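Local structure of PrgZ (Enterococcus faecalis, 4FAJ) at residues Glu349-Lys354 / Val528-Val533. The protein serves as a membrane-anchored extracellular receptor that binds a peptide pheromone and probably takes part in peptide import. Sequence-based numbering, arbitrary orientation. Where two conformers were deposited one is given.
Sequences ESLVKK and VPIFQV
Leu351 and Val352 on helix 348-356 pack against Ile530 and Phe531 of strand 528-539, the two segment axes running nearly in the same direction at 24° and 8.8 Å apart at their closest. This is helix-on-sheet packing in a solute-binding protein of family 5, and it occurs at a classic beta bulge: Ile530 and Phe531 both lie opposite Met320 of strand 311-324. With two successive residues opposite one, Phe531 points toward the helix while Ile530 reaches it with its CG2 branch, and the methyl CD2 of Leu351 meets both. Its distance to CG2 of Ile530 is 3.4 Å, closer than two methyls normally approach, and the same methyl lies 3.5 Å from CD1 of Phe531. The methyl approaches the ring obliquely, with the leucine side chain running at about a right angle to that of Phe531. In Leu351, CG lies anti to the backbone N (chi1 173°), which carries it toward the strand, and chi2 of 67° turns CD2 rather than CD1 to Ile530 and Phe531. No hydrogen bond spans the contact; all four touching residues are buried and apolar. Phe429 on helix 421-437 packs on Leu351, and Leu430 of that helix packs on Ile530, so a second helix adds to the same apolar layer. The Phe531 ring also makes an edge-to-face stack with an aromatic side chain of the bound peptide. Helix 348-356 thus packs directly against a residue of the peptide site. Val352 and Phe531 lie alongside each other, pointing opposite ways, and Val352 touches the root of the phenylalanine side chain: its CG1 methyl rests 3.7 Å from CB of Phe531.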
loop_
_atom_site.group_PDB
_atom_site.type_symbol
_atom_site.label_atom_id
_atom_site.label_comp_id
_atom_site.label_asym_id
_atom_site.label_seq_id
_atom_site.Cartn_x
_atom_site.Cartn_y
_atom_site.Cartn_z
ATOM N N GLU A 349 -6.871 1.556 -22.262
ATOM C CA GLU A 349 -8.318 1.742 -22.353
ATOM C C GLU A 349 -9.044 0.423 -22.580
ATOM O O GLU A 349 -10.086 0.183 -21.977
ATOM C CB GLU A 349 -8.710 2.766 -23.435
ATOM C CG GLU A 349 -8.188 4.191 -23.184
ATOM C CD GLU A 349 -8.686 4.831 -21.880
ATOM O OE1 GLU A 349 -9.624 4.305 -21.238
ATOM O OE2 GLU A 349 -8.131 5.882 -21.499
ATOM N N SER A 350 -8.500 -0.436 -23.439
ATOM C CA SER A 350 -9.086 -1.763 -23.654
ATOM C C SER A 350 -9.061 -2.612 -22.387
ATOM O O SER A 350 -10.042 -3.288 -22.070
ATOM C CB SER A 350 -8.378 -2.499 -24.789
ATOM O OG SER A 350 -8.679 -1.889 -26.027
ATOM N N LEU A 351 -7.958 -2.558 -21.647
ATOM C CA LEU A 351 -7.858 -3.293 -20.380
ATOM C C LEU A 351 -8.948 -2.885 -19.394
ATOM O O LEU A 351 -9.656 -3.735 -18.870
ATOM C CB LEU A 351 -6.485 -3.067 -19.732
ATOM C CG LEU A 351 -6.230 -3.616 -18.327
ATOM C CD1 LEU A 351 -6.240 -5.123 -18.338
ATOM C CD2 LEU A 351 -4.889 -3.099 -17.818
ATOM N N VAL A 352 -9.089 -1.586 -19.157
ATOM C CA VAL A 352 -10.030 -1.110 -18.138
ATOM C C VAL A 352 -11.493 -1.244 -18.585
ATOM O O VAL A 352 -12.369 -1.524 -17.757
ATOM C CB VAL A 352 -9.722 0.341 -17.683
ATOM C CG1 VAL A 352 -8.255 0.461 -17.160
ATOM C CG2 VAL A 352 -9.989 1.324 -18.793
ATOM N N LYS A 353 -11.754 -1.062 -19.880
ATOM C CA LYS A 353 -13.125 -1.164 -20.413
ATOM C C LYS A 353 -13.641 -2.607 -20.462
ATOM O O LYS A 353 -14.799 -2.878 -20.116
ATOM C CB LYS A 353 -13.204 -0.567 -21.822
ATOM C CG LYS A 353 -13.132 0.961 -21.866
ATOM C CD LYS A 353 -12.991 1.506 -23.301
ATOM C CE LYS A 353 -14.106 1.021 -24.219
ATOM N NZ LYS A 353 -15.458 1.145 -23.589
ATOM N N LYS A 354 -12.786 -3.525 -20.891
ATOM C CA LYS A 354 -13.204 -4.888 -21.204
ATOM C C LYS A 354 -12.859 -5.837 -20.077
ATOM O O LYS A 354 -13.728 -6.536 -19.572
ATOM C CB LYS A 354 -12.544 -5.355 -22.505
ATOM C CG LYS A 354 -12.701 -4.378 -23.651
ATOM C CD LYS A 354 -11.843 -4.757 -24.854
ATOM C CE LYS A 354 -11.894 -3.669 -25.936
ATOM N NZ LYS A 354 -10.829 -3.823 -26.982
ATOM N N VAL A 528 6.340 1.215 -15.607
ATOM C CA VAL A 528 5.231 1.383 -16.567
ATOM C C VAL A 528 3.897 1.435 -15.813
ATOM O O VAL A 528 3.462 0.414 -15.286
ATOM C CB VAL A 528 5.154 0.215 -17.580
ATOM C CG1 VAL A 528 3.900 0.351 -18.491
ATOM C CG2 VAL A 528 6.414 0.141 -18.420
ATOM N N PRO A 529 3.259 2.614 -15.745
ATOM C CA PRO A 529 1.928 2.680 -15.121
ATOM C C PRO A 529 0.853 2.161 -16.065
ATOM O O PRO A 529 0.840 2.501 -17.265
ATOM C CB PRO A 529 1.738 4.171 -14.804
ATOM C CG PRO A 529 2.790 4.899 -15.508
ATOM C CD PRO A 529 3.720 3.938 -16.196
ATOM N N ILE A 530 -0.028 1.324 -15.527
ATOM C CA ILE A 530 -1.014 0.636 -16.334
ATOM C C ILE A 530 -2.387 1.221 -16.077
ATOM O O ILE A 530 -2.944 1.872 -16.949
ATOM C CB ILE A 530 -1.034 -0.885 -16.074
ATOM C CG1 ILE A 530 0.379 -1.476 -16.182
ATOM C CG2 ILE A 530 -1.948 -1.572 -17.108
ATOM C CD1 ILE A 530 0.476 -2.912 -15.644
ATOM N N PHE A 531 -2.933 0.979 -14.886
ATOM C CA PHE A 531 -4.255 1.494 -14.543
ATOM C C PHE A 531 -4.379 1.888 -13.073
ATOM O O PHE A 531 -3.593 1.465 -12.232
ATOM C CB PHE A 531 -5.343 0.499 -14.926
ATOM C CG PHE A 531 -5.316 -0.784 -14.146
ATOM C CD1 PHE A 531 -4.565 -1.853 -14.586
ATOM C CD2 PHE A 531 -6.090 -0.940 -12.995
ATOM C CE1 PHE A 531 -4.541 -3.063 -13.881
ATOM C CE2 PHE A 531 -6.081 -2.148 -12.289
ATOM C CZ PHE A 531 -5.299 -3.206 -12.731
ATOM N N GLN A 532 -5.369 2.739 -12.807
ATOM C CA GLN A 532 -5.733 3.173 -11.472
ATOM C C GLN A 532 -6.926 2.335 -11.050
ATOM O O GLN A 532 -7.938 2.248 -11.768
ATOM C CB GLN A 532 -6.081 4.664 -11.461
ATOM C CG GLN A 532 -6.526 5.186 -10.092
ATOM C CD GLN A 532 -6.718 6.682 -10.023
ATOM O OE1 GLN A 532 -6.456 7.405 -10.986
ATOM N NE2 GLN A 532 -7.172 7.167 -8.851
ATOM N N VAL A 533 -6.792 1.740 -9.869
ATOM C CA VAL A 533 -7.702 0.728 -9.372
ATOM C C VAL A 533 -9.006 1.332 -8.870
ATOM O O VAL A 533 -8.999 2.223 -8.012
ATOM C CB VAL A 533 -7.062 -0.061 -8.203
ATOM C CG1 VAL A 533 -8.062 -1.041 -7.580
ATOM C CG2 VAL A 533 -5.805 -0.795 -8.663
#